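Local coordinates for McyG protein (Microcystis aeruginosa PCC 7806, PDB 4R0M) that probably activates phenylalanine or a related acid as its adenylate and passes it to a peptidyl carrier domain in microcystin synthesis, at residues A[388-393]-A[430-435]; A[436-441]-A[535-540]; A[445-450]-A[509-514]; A[470-475]-A[541-546]. All blocks are in the same frame, centred on the assembly; numbering follows the deposited sequence.

Going from the N terminus, strand 388-394 is met first. Contact 1 closes when the chain returns as strand 429-435, 37 residues on, beside the adenylate. The chain runs straight on into 436-441, which opens contact 2, so contacts 1 and 2 lie in series. Contact 2 closes only at 535-540, the start of helix 536-545. Contact 3, 445-450 with 509-514, opens and closes within that span. Contact 4 opens at 470-475 and closes at 541-546, farther along the same helix, so it crosses both contacts 2 and 3. Contact 1 lies in the sheet beside the ligand; contacts 2 to 4 hold together the C-terminal part.

Contact 1: residues A[388-393]-A[430-435]. With FA5 (adenosine-5'-[phenylalaninyl-phosphate]), chain C.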
# COMPACT_ATOMS: atom_id res chain seq x y z
N GLY A 388 -17.13 6.37 14.61
CA GLY A 388 -18.09 5.54 13.88
C GLY A 388 -17.47 4.90 12.65
O GLY A 388 -16.26 5.03 12.41
N ARG A 389 -18.30 4.22 11.86
CA ARG A 389 -17.83 3.52 10.66
C ARG A 389 -17.73 4.48 9.48
O ARG A 389 -18.66 5.23 9.19
CB ARG A 389 -18.75 2.34 10.30
CG ARG A 389 -19.30 1.57 11.49
CD ARG A 389 -19.70 0.14 11.15
NE ARG A 389 -20.49 0.02 9.91
CZ ARG A 389 -21.80 0.24 9.82
NH1 ARG A 389 -22.50 0.60 10.89
NH2 ARG A 389 -22.41 0.10 8.66
N LEU A 390 -16.58 4.45 8.80
CA LEU A 390 -16.34 5.31 7.64
C LEU A 390 -16.98 4.74 6.38
O LEU A 390 -16.75 3.58 6.02
CB LEU A 390 -14.84 5.53 7.42
CG LEU A 390 -14.39 6.31 6.18
CD1 LEU A 390 -14.81 7.77 6.23
CD2 LEU A 390 -12.88 6.20 6.00
N GLN A 391 -17.79 5.56 5.72
CA GLN A 391 -18.41 5.19 4.45
C GLN A 391 -18.10 6.23 3.38
O GLN A 391 -18.12 7.44 3.64
CB GLN A 391 -19.92 5.00 4.61
CG GLN A 391 -20.30 3.76 5.41
CD GLN A 391 -21.79 3.61 5.63
OE1 GLN A 391 -22.55 4.58 5.60
NE2 GLN A 391 -22.23 2.37 5.85
N ILE A 392 -17.80 5.75 2.17
CA ILE A 392 -17.33 6.61 1.08
C ILE A 392 -18.14 6.41 -0.21
O ILE A 392 -18.70 5.34 -0.44
CB ILE A 392 -15.82 6.39 0.80
CG1 ILE A 392 -15.53 4.95 0.33
CG2 ILE A 392 -14.99 6.74 2.03
CD1 ILE A 392 -14.13 4.74 -0.20
N GLN A 393 -18.19 7.46 -1.03
CA GLN A 393 -18.84 7.39 -2.35
C GLN A 393 -18.21 8.37 -3.35
O GLN A 393 -17.46 9.26 -2.96
CB GLN A 393 -20.35 7.62 -2.24
CG GLN A 393 -20.76 9.05 -1.88
CD GLN A 393 -22.25 9.30 -2.01
OE1 GLN A 393 -23.02 8.41 -2.38
NE2 GLN A 393 -22.68 10.52 -1.70
N LEU A 430 -10.98 14.23 7.83
CA LEU A 430 -11.07 12.83 8.26
C LEU A 430 -9.98 12.47 9.26
O LEU A 430 -8.80 12.77 9.04
CB LEU A 430 -11.04 11.87 7.06
CG LEU A 430 -10.97 10.36 7.33
CD1 LEU A 430 -12.20 9.84 8.06
CD2 LEU A 430 -10.74 9.59 6.04
N PHE A 431 -10.39 11.83 10.35
CA PHE A 431 -9.47 11.30 11.35
C PHE A 431 -9.75 9.80 11.52
O PHE A 431 -10.80 9.43 12.06
CB PHE A 431 -9.66 12.01 12.70
CG PHE A 431 -9.28 13.47 12.69
CD1 PHE A 431 -10.12 14.43 12.12
CD2 PHE A 431 -8.11 13.89 13.31
CE1 PHE A 431 -9.77 15.77 12.13
CE2 PHE A 431 -7.76 15.24 13.32
CZ PHE A 431 -8.59 16.17 12.73
N ILE A 432 -8.84 8.96 11.05
CA ILE A 432 -8.96 7.51 11.25
C ILE A 432 -8.44 7.16 12.65
O ILE A 432 -7.37 7.61 13.05
CB ILE A 432 -8.24 6.69 10.15
CG1 ILE A 432 -8.90 6.91 8.78
CG2 ILE A 432 -8.18 5.21 10.49
CD1 ILE A 432 -10.34 6.46 8.67
N THR A 433 -9.21 6.36 13.38
CA THR A 433 -8.87 5.99 14.76
C THR A 433 -8.49 4.51 14.89
O THR A 433 -7.65 4.15 15.72
CB THR A 433 -10.01 6.33 15.74
OG1 THR A 433 -11.24 5.79 15.26
CG2 THR A 433 -10.15 7.83 15.89
N GLY A 434 -9.11 3.67 14.07
CA GLY A 434 -8.80 2.25 14.05
C GLY A 434 -9.51 1.50 12.93
O GLY A 434 -10.11 2.12 12.05
N ARG A 435 -9.42 0.18 12.98
CA ARG A 435 -10.11 -0.69 12.03
C ARG A 435 -11.06 -1.63 12.78
O ARG A 435 -10.76 -2.07 13.89
CB ARG A 435 -9.11 -1.48 11.18
CG ARG A 435 -9.75 -2.45 10.20
CD ARG A 435 -8.91 -2.66 8.95
NE ARG A 435 -9.66 -3.45 7.98
CZ ARG A 435 -10.47 -2.95 7.05
NH1 ARG A 435 -10.66 -1.64 6.94
NH2 ARG A 435 -11.11 -3.77 6.23
C FA5 C . -3.66 0.84 0.83
O FA5 C . -2.92 0.50 1.74
CA FA5 C . -3.86 2.30 0.52
N FA5 C . -4.18 2.91 1.79
CB FA5 C . -2.59 2.96 -0.04
CG FA5 C . -2.58 4.48 -0.27
CD1 FA5 C . -3.50 5.36 0.29
CD2 FA5 C . -1.58 5.02 -1.09
CE1 FA5 C . -3.43 6.74 0.03
CE2 FA5 C . -1.49 6.39 -1.34
CZ FA5 C . -2.42 7.26 -0.78
P FA5 C . -5.09 -1.47 0.79
OP1 FA5 C . -4.09 -2.59 0.91
OP2 FA5 C . -6.39 -1.73 0.06
OP3 FA5 C . -4.36 -0.20 0.08
O5' FA5 C . -5.44 -1.01 2.29
C5' FA5 C . -6.40 -0.01 2.59
C4' FA5 C . -6.52 0.11 4.10
O4' FA5 C . -5.31 0.61 4.70
C3' FA5 C . -7.59 1.09 4.54
O3' FA5 C . -8.89 0.51 4.52
C2' FA5 C . -7.14 1.43 5.94
O2' FA5 C . -7.58 0.43 6.87
C1' FA5 C . -5.63 1.38 5.86
N9 FA5 C . -5.11 2.76 5.73
C8 FA5 C . -4.68 3.34 4.59
N7 FA5 C . -4.26 4.61 4.79
C5 FA5 C . -4.42 4.87 6.10
C6 FA5 C . -4.18 6.03 7.00
N6 FA5 C . -3.67 7.19 6.53
N1 FA5 C . -4.50 5.89 8.31
C2 FA5 C . -5.01 4.75 8.80
N3 FA5 C . -5.25 3.66 8.05
C4 FA5 C . -4.98 3.65 6.71
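L390 meets L430 and I432 through methyl groups alone. L390 and L430 reach toward each other tip to tip, and their CD1 methyls meet at 3.8 Å. Both leucines place CG anti to the backbone N (chi1 175° in L390, 173° in L430), which carries the branched ends toward the facing strand. The other methyl of L390, CD2, meets CD1 of I432 at 3.7 Å, and these two side chains cross at about a right angle. All three side chains are buried, and F334 of strand 330-336 touches each of them. No hydrogen bond joins the two segments. Strand 421-426 pairs with both strands and links them through the backbone.

Of the two segments, only 430-435 touches the ligand. The two branches of I432 divide the work. CD1 faces L390, while CG2 packs on C2 of the FA5 adenine at 3.6 Å. Farther along, R435 sends an extended chain toward the ribose. Its NH1 stays 3.7 Å from O3' of FA5, and the guanidinium approaches that hydroxyl obliquely. The same NH1 forms a salt bridge with D421, which itself hydrogen-bonds FA5.

T433 and G434 both face L422 in a classic beta bulge between I432 and R435. The arrangement belongs to the adenylate pocket of an ANL-type adenylation enzyme, where strand residues line the adenosine.

Contact 2: residues A[436-441]-A[535-540]; sequences EKQEII and QKSKLK
The loop at 436-439 lies against the first turn of helix 536-545, with the backbones closest at Q438 and S537, whose CA atoms are 7.9 Å apart. Within the helix, K540 N bonds back to K536 O.

Q438 provides most of the loop's share of the contact. Its side chain points to the helix and runs extended beyond CG, with CG anti to the carbonyl carbon (chi1 -81°). This carries the amide across the aliphatic part of K536 at about a right angle. NE2 rests on that chain, 3.4 Å from CD of K536 and 3.5 Å from CB of K536. This is packing of a polar group on methylenes. The other end of the amide faces S537, where OE1 of Q438 is 3.9 Å from OG of S537, too far for a hydrogen bond.

K540, one turn on from K536, approaches the loop backbone. Its chain bends at chi3 (-84°), and NZ ends 3.8 Å from the carbonyl O of K437. That spacing is long, so any attraction between the ammonium and the carbonyl is probably weak. The segments share no hydrogen bond, and the contact lies at the surface.

The loop after R435 probably corresponds to the hinge leading into the C-terminal subdomain of ANL enzymes, and here it rests on a helix of that subdomain. K536 touches A449 of helix 449-457, and its NZ has a long, weak ion pair with E453. I440 packs on A449 and L452 of that helix and on A471 of strand 468-474, while L539 and K540 also lean on this strand.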
# COMPACT_ATOMS: atom_id res chain seq x y z
N GLU A 436 -12.20 -1.91 12.15
CA GLU A 436 -13.22 -2.80 12.72
C GLU A 436 -12.65 -4.17 13.11
O GLU A 436 -11.79 -4.71 12.42
CB GLU A 436 -14.38 -2.99 11.74
CG GLU A 436 -15.42 -1.89 11.77
CD GLU A 436 -16.69 -2.26 11.03
OE1 GLU A 436 -16.65 -2.38 9.79
OE2 GLU A 436 -17.73 -2.43 11.70
N LYS A 437 -13.16 -4.69 14.23
CA LYS A 437 -12.78 -6.01 14.77
C LYS A 437 -11.27 -6.14 15.03
O LYS A 437 -10.70 -7.23 14.96
CB LYS A 437 -13.31 -7.15 13.88
CG LYS A 437 -14.79 -7.03 13.54
CD LYS A 437 -15.33 -8.24 12.79
CE LYS A 437 -15.92 -9.27 13.74
NZ LYS A 437 -16.69 -10.32 13.02
N GLN A 438 -10.63 -5.01 15.33
CA GLN A 438 -9.22 -4.96 15.70
C GLN A 438 -9.00 -3.98 16.85
O GLN A 438 -7.87 -3.55 17.12
CB GLN A 438 -8.35 -4.57 14.50
CG GLN A 438 -8.05 -5.72 13.55
CD GLN A 438 -7.08 -5.33 12.46
OE1 GLN A 438 -7.42 -5.39 11.27
NE2 GLN A 438 -5.88 -4.93 12.84
N GLU A 439 -10.09 -3.63 17.53
CA GLU A 439 -10.05 -2.72 18.67
C GLU A 439 -9.40 -3.38 19.88
O GLU A 439 -9.56 -4.58 20.10
CB GLU A 439 -11.47 -2.27 19.04
CG GLU A 439 -12.13 -1.39 17.99
CD GLU A 439 -13.64 -1.43 18.07
OE1 GLU A 439 -14.27 -0.35 18.15
OE2 GLU A 439 -14.21 -2.55 18.05
N ILE A 440 -8.67 -2.58 20.65
CA ILE A 440 -8.07 -3.05 21.89
C ILE A 440 -8.81 -2.40 23.06
O ILE A 440 -8.50 -1.27 23.47
CB ILE A 440 -6.55 -2.77 21.94
CG1 ILE A 440 -5.86 -3.40 20.73
CG2 ILE A 440 -5.95 -3.31 23.24
CD1 ILE A 440 -4.43 -2.95 20.51
N ILE A 441 -9.81 -3.11 23.57
CA ILE A 441 -10.64 -2.63 24.68
C ILE A 441 -10.38 -3.48 25.92
O ILE A 441 -10.59 -4.69 25.92
CB ILE A 441 -12.14 -2.64 24.32
CG1 ILE A 441 -12.40 -1.82 23.05
CG2 ILE A 441 -12.97 -2.10 25.49
CD1 ILE A 441 -13.76 -2.03 22.42
N GLN A 535 -0.14 -7.19 8.81
CA GLN A 535 -1.52 -7.65 8.89
C GLN A 535 -1.77 -8.40 10.19
O GLN A 535 -1.35 -9.55 10.36
CB GLN A 535 -1.93 -8.46 7.64
CG GLN A 535 -0.82 -9.30 7.03
CD GLN A 535 -1.03 -9.60 5.56
OE1 GLN A 535 -2.03 -9.20 4.96
NE2 GLN A 535 -0.09 -10.32 4.97
N LYS A 536 -2.45 -7.72 11.11
CA LYS A 536 -2.63 -8.18 12.49
C LYS A 536 -3.60 -9.36 12.61
O LYS A 536 -3.54 -10.11 13.59
CB LYS A 536 -3.09 -7.02 13.37
CG LYS A 536 -2.08 -5.89 13.48
CD LYS A 536 -2.70 -4.66 14.12
CE LYS A 536 -1.82 -3.44 13.89
NZ LYS A 536 -2.55 -2.19 14.23
N SER A 537 -4.49 -9.50 11.63
CA SER A 537 -5.44 -10.61 11.59
C SER A 537 -4.72 -11.96 11.48
O SER A 537 -5.06 -12.90 12.20
CB SER A 537 -6.42 -10.43 10.44
OG SER A 537 -7.20 -9.27 10.63
N LYS A 538 -3.74 -12.04 10.59
CA LYS A 538 -2.95 -13.26 10.40
C LYS A 538 -2.12 -13.61 11.64
O LYS A 538 -1.93 -14.78 11.95
CB LYS A 538 -2.04 -13.14 9.17
CG LYS A 538 -2.75 -13.30 7.84
CD LYS A 538 -1.78 -13.22 6.68
CE LYS A 538 -2.47 -13.45 5.34
NZ LYS A 538 -2.90 -14.86 5.15
N LEU A 539 -1.63 -12.58 12.34
CA LEU A 539 -0.87 -12.77 13.57
C LEU A 539 -1.76 -13.20 14.73
O LEU A 539 -1.34 -14.01 15.57
CB LEU A 539 -0.08 -11.51 13.94
CG LEU A 539 1.29 -11.33 13.28
CD1 LEU A 539 1.86 -9.96 13.60
CD2 LEU A 539 2.27 -12.43 13.69
N LYS A 540 -2.97 -12.66 14.78
CA LYS A 540 -3.95 -13.04 15.80
C LYS A 540 -4.31 -14.52 15.66
O LYS A 540 -4.35 -15.25 16.65
CB LYS A 540 -5.21 -12.17 15.71
CG LYS A 540 -6.20 -12.40 16.85
CD LYS A 540 -7.47 -11.58 16.69
CE LYS A 540 -7.31 -10.16 17.22
NZ LYS A 540 -8.59 -9.41 17.21

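Contact 3: residues A[445-450]-A[509-514]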
# COMPACT_ATOMS: atom_id res chain seq x y z
N VAL A 445 -12.06 0.54 28.49
CA VAL A 445 -11.15 1.61 28.08
C VAL A 445 -10.55 1.32 26.71
O VAL A 445 -9.95 0.26 26.49
CB VAL A 445 -10.02 1.82 29.12
CG1 VAL A 445 -9.11 2.97 28.71
CG2 VAL A 445 -10.59 2.06 30.51
N ASN A 446 -10.72 2.26 25.78
CA ASN A 446 -10.16 2.15 24.43
C ASN A 446 -8.65 2.37 24.39
O ASN A 446 -8.15 3.37 24.90
CB ASN A 446 -10.85 3.14 23.48
CG ASN A 446 -12.25 2.72 23.10
OD1 ASN A 446 -12.51 1.55 22.81
ND2 ASN A 446 -13.17 3.68 23.09
N TYR A 447 -7.95 1.42 23.79
CA TYR A 447 -6.52 1.56 23.52
C TYR A 447 -6.28 1.46 22.01
O TYR A 447 -7.06 0.84 21.29
CB TYR A 447 -5.71 0.50 24.28
CG TYR A 447 -5.73 0.68 25.78
CD1 TYR A 447 -4.77 1.48 26.41
CD2 TYR A 447 -6.70 0.07 26.56
CE1 TYR A 447 -4.78 1.65 27.79
CE2 TYR A 447 -6.72 0.24 27.94
CZ TYR A 447 -5.76 1.03 28.55
OH TYR A 447 -5.78 1.20 29.91
N PHE A 448 -5.19 2.07 21.55
CA PHE A 448 -4.93 2.17 20.12
C PHE A 448 -3.58 1.57 19.74
O PHE A 448 -2.54 1.97 20.26
CB PHE A 448 -5.07 3.62 19.65
CG PHE A 448 -6.37 4.26 20.05
CD1 PHE A 448 -7.52 4.06 19.30
CD2 PHE A 448 -6.45 5.05 21.20
CE1 PHE A 448 -8.72 4.64 19.67
CE2 PHE A 448 -7.65 5.63 21.58
CZ PHE A 448 -8.79 5.42 20.81
N ALA A 449 -3.63 0.60 18.83
CA ALA A 449 -2.49 -0.23 18.47
C ALA A 449 -1.24 0.54 18.03
O ALA A 449 -0.12 0.20 18.44
CB ALA A 449 -2.89 -1.23 17.39
N HIS A 450 -1.43 1.59 17.23
CA HIS A 450 -0.32 2.37 16.69
C HIS A 450 0.49 3.05 17.76
O HIS A 450 1.72 3.07 17.69
CB HIS A 450 -0.80 3.37 15.64
CG HIS A 450 -1.45 4.61 16.20
ND1 HIS A 450 -2.73 4.63 16.63
CD2 HIS A 450 -0.95 5.90 16.39
CE1 HIS A 450 -3.03 5.86 17.08
NE2 HIS A 450 -1.94 6.64 16.93
N GLN A 509 4.65 1.27 32.09
CA GLN A 509 5.04 2.60 32.56
C GLN A 509 4.29 3.72 31.84
O GLN A 509 3.95 4.73 32.46
CB GLN A 509 6.55 2.82 32.42
CG GLN A 509 7.43 1.95 33.32
CD GLN A 509 7.28 2.26 34.80
OE1 GLN A 509 6.88 3.36 35.19
NE2 GLN A 509 7.63 1.29 35.63
N LYS A 510 4.02 3.53 30.55
CA LYS A 510 3.41 4.57 29.72
C LYS A 510 1.90 4.47 29.62
O LYS A 510 1.21 5.49 29.51
CB LYS A 510 4.04 4.60 28.32
CG LYS A 510 5.55 4.83 28.29
CD LYS A 510 5.94 6.25 28.67
CE LYS A 510 7.45 6.43 28.64
NZ LYS A 510 7.87 7.80 29.06
N PHE A 511 1.37 3.25 29.65
CA PHE A 511 -0.06 3.02 29.41
C PHE A 511 -0.86 2.56 30.63
O PHE A 511 -2.08 2.73 30.67
CB PHE A 511 -0.26 2.04 28.25
CG PHE A 511 0.13 2.60 26.91
CD1 PHE A 511 -0.80 3.30 26.14
CD2 PHE A 511 1.42 2.45 26.42
CE1 PHE A 511 -0.44 3.82 24.91
CE2 PHE A 511 1.79 2.97 25.19
CZ PHE A 511 0.85 3.66 24.43
N GLY A 512 -0.19 1.96 31.61
CA GLY A 512 -0.85 1.47 32.82
C GLY A 512 -1.39 0.05 32.69
O GLY A 512 -1.89 -0.52 33.65
N ILE A 513 -1.29 -0.50 31.48
CA ILE A 513 -1.64 -1.90 31.22
C ILE A 513 -0.43 -2.64 30.67
O ILE A 513 0.51 -2.02 30.15
CB ILE A 513 -2.84 -2.04 30.26
CG1 ILE A 513 -2.59 -1.27 28.95
CG2 ILE A 513 -4.13 -1.59 30.93
CD1 ILE A 513 -3.43 -1.74 27.78
N ALA A 514 -0.44 -3.96 30.80
CA ALA A 514 0.70 -4.77 30.40
C ALA A 514 0.36 -5.79 29.32
O ALA A 514 -0.77 -6.28 29.27
CB ALA A 514 1.28 -5.47 31.62
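One face of the Y447 ring is covered by I513, whose CD1 methyl sits 3.5 Å from the ring centroid and only 6° off the normal, a CH-pi contact. At the edge of the ring, near its plane, lies the carbonyl O of F511. It is 4.1 Å from OH of Y447, and no hydrogen bond forms. The F511 ring meets the tyrosine obliquely, with the two CD1 atoms 4.4 Å apart.

I513 reaches Y447 from the opposite direction. Its CG1 lies between the backbone N and the carbonyl carbon (chi1 54°). This sends CD1 over the ring centre and leaves CG2 near the phenol end, 3.4 Å from OH of Y447. Replacing Y447 by an alanine would probably open a gap under the I513 methyl, ending the CH-pi contact, and remove the flank that F511 has from the tyrosine ring.

G512 follows the end of helix 498-511 with positive phi (87°), turning the chain between the two contributing residues. Around them, F511 packs on E451, L452 and T455 of helix 449-457. Y447 touches I440 and I513 touches I442, both on strand 440-442, so the end of helix 498-511 is held against the 440-447 hairpin and the following helix.

Contact 4: residues A[470-475]-A[541-546]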
# COMPACT_ATOMS: atom_id res chain seq x y z
N PHE A 470 -2.29 -6.33 19.47
CA PHE A 470 -3.69 -6.73 19.31
C PHE A 470 -4.22 -7.40 20.58
O PHE A 470 -3.44 -7.85 21.43
CB PHE A 470 -3.87 -7.66 18.10
CG PHE A 470 -3.04 -8.91 18.16
CD1 PHE A 470 -1.74 -8.93 17.66
CD2 PHE A 470 -3.56 -10.08 18.71
CE1 PHE A 470 -0.97 -10.08 17.72
CE2 PHE A 470 -2.80 -11.24 18.77
CZ PHE A 470 -1.50 -11.24 18.27
N ALA A 471 -5.54 -7.46 20.70
CA ALA A 471 -6.20 -8.02 21.88
C ALA A 471 -7.04 -9.25 21.56
O ALA A 471 -7.85 -9.24 20.63
CB ALA A 471 -7.05 -6.95 22.56
N VAL A 472 -6.83 -10.32 22.33
CA VAL A 472 -7.67 -11.51 22.26
C VAL A 472 -8.44 -11.70 23.57
O VAL A 472 -8.01 -11.23 24.62
CB VAL A 472 -6.88 -12.80 21.91
CG1 VAL A 472 -5.93 -12.57 20.74
CG2 VAL A 472 -6.13 -13.35 23.12
N PHE A 473 -9.59 -12.37 23.49
CA PHE A 473 -10.37 -12.69 24.67
C PHE A 473 -10.01 -14.09 25.18
O PHE A 473 -10.13 -15.08 24.45
CB PHE A 473 -11.87 -12.59 24.39
CG PHE A 473 -12.74 -12.78 25.60
CD1 PHE A 473 -12.82 -11.79 26.57
CD2 PHE A 473 -13.48 -13.94 25.76
CE1 PHE A 473 -13.63 -11.96 27.69
CE2 PHE A 473 -14.29 -14.12 26.87
CZ PHE A 473 -14.36 -13.13 27.84
N ASP A 474 -9.54 -14.16 26.43
CA ASP A 474 -9.21 -15.43 27.05
C ASP A 474 -10.45 -16.04 27.70
O ASP A 474 -11.02 -15.46 28.63
CB ASP A 474 -8.09 -15.26 28.08
CG ASP A 474 -7.61 -16.58 28.68
OD1 ASP A 474 -7.74 -17.63 28.01
OD2 ASP A 474 -7.10 -16.56 29.82
N GLN A 475 -10.87 -17.19 27.19
CA GLN A 475 -12.08 -17.87 27.64
C GLN A 475 -11.94 -18.46 29.05
O GLN A 475 -12.84 -18.33 29.87
CB GLN A 475 -12.50 -18.94 26.63
CG GLN A 475 -13.83 -19.64 26.93
CD GLN A 475 -15.04 -18.72 26.86
OE1 GLN A 475 -14.99 -17.65 26.25
NE2 GLN A 475 -16.13 -19.14 27.48
N LYS A 541 -4.56 -14.96 14.42
CA LYS A 541 -4.85 -16.36 14.14
C LYS A 541 -3.68 -17.26 14.51
O LYS A 541 -3.87 -18.25 15.21
CB LYS A 541 -5.24 -16.57 12.67
CG LYS A 541 -6.72 -16.32 12.41
CD LYS A 541 -7.20 -17.06 11.17
CE LYS A 541 -8.72 -17.12 11.13
NZ LYS A 541 -9.22 -17.94 9.99
N ASP A 542 -2.47 -16.90 14.06
CA ASP A 542 -1.25 -17.63 14.39
C ASP A 542 -1.11 -17.90 15.89
O ASP A 542 -0.78 -19.01 16.31
CB ASP A 542 -0.00 -16.89 13.87
CG ASP A 542 0.19 -17.02 12.36
OD1 ASP A 542 -0.42 -17.92 11.74
OD2 ASP A 542 0.95 -16.21 11.80
N PHE A 543 -1.37 -16.86 16.69
CA PHE A 543 -1.34 -16.96 18.15
C PHE A 543 -2.39 -17.93 18.70
O PHE A 543 -2.11 -18.70 19.62
CB PHE A 543 -1.51 -15.56 18.77
CG PHE A 543 -1.72 -15.58 20.26
CD1 PHE A 543 -0.64 -15.66 21.13
CD2 PHE A 543 -3.01 -15.50 20.80
CE1 PHE A 543 -0.84 -15.68 22.51
CE2 PHE A 543 -3.21 -15.52 22.17
CZ PHE A 543 -2.12 -15.61 23.03
N GLU A 544 -3.59 -17.89 18.12
CA GLU A 544 -4.71 -18.71 18.59
C GLU A 544 -4.64 -20.18 18.14
O GLU A 544 -5.53 -20.96 18.46
CB GLU A 544 -6.04 -18.08 18.16
CG GLU A 544 -6.35 -16.76 18.87
CD GLU A 544 -7.58 -16.06 18.30
OE1 GLU A 544 -7.88 -16.23 17.10
OE2 GLU A 544 -8.24 -15.32 19.07
N GLN A 545 -3.59 -20.54 17.41
CA GLN A 545 -3.44 -21.92 16.91
C GLN A 545 -2.99 -22.94 17.97
O GLN A 545 -3.68 -23.93 18.18
CB GLN A 545 -2.55 -21.99 15.65
CG GLN A 545 -2.88 -20.99 14.54
CD GLN A 545 -4.23 -21.21 13.88
OE1 GLN A 545 -5.24 -21.45 14.54
NE2 GLN A 545 -4.26 -21.10 12.55
N GLY A 546 -1.86 -22.72 18.65
CA GLY A 546 -1.02 -21.54 18.52
C GLY A 546 0.36 -21.86 18.00
O GLY A 546 1.04 -22.78 18.49
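V472 on the strand meets F543 and E544 on the helix; both methyls touch the F543 ring, and CG1 also meets E544. With chi1 at -47°, CG1 is anti to the carbonyl carbon and CG2 lies between that carbon and the backbone N. CG2 approaches the F543 ring obliquely, 3.8 Å from CE2 of F543. CG1 is 4.1 Å from CD2 of the same ring and 4.0 Å from OE2 of the E544 carboxylate.

F543 places CG anti to the backbone N (chi1 170°), which turns its ring to the strand. Its CB lies at the edge of the F470 ring, near the ring plane, 4.3 Å from CZ of F470. The edge of that ring also has CG1 of V472 in its plane. E544 is extended beyond CG and runs alongside V472, pointing the other way. Its approach is to methyl and CB carbons, and no hydrogen bond or ion pair crosses the contact.

F543 also meets the ring of Y517. F470 and V472 touch I483 of the next strand. The axes of strand 470-474 and helix 541-545 come within 10.4 Å, and their directions are inclined by 33°. This is apolar helix-on-sheet packing that joins helix 536-545 to the face of the sheet holding strand 468-474, in the C-terminal part of the enzyme.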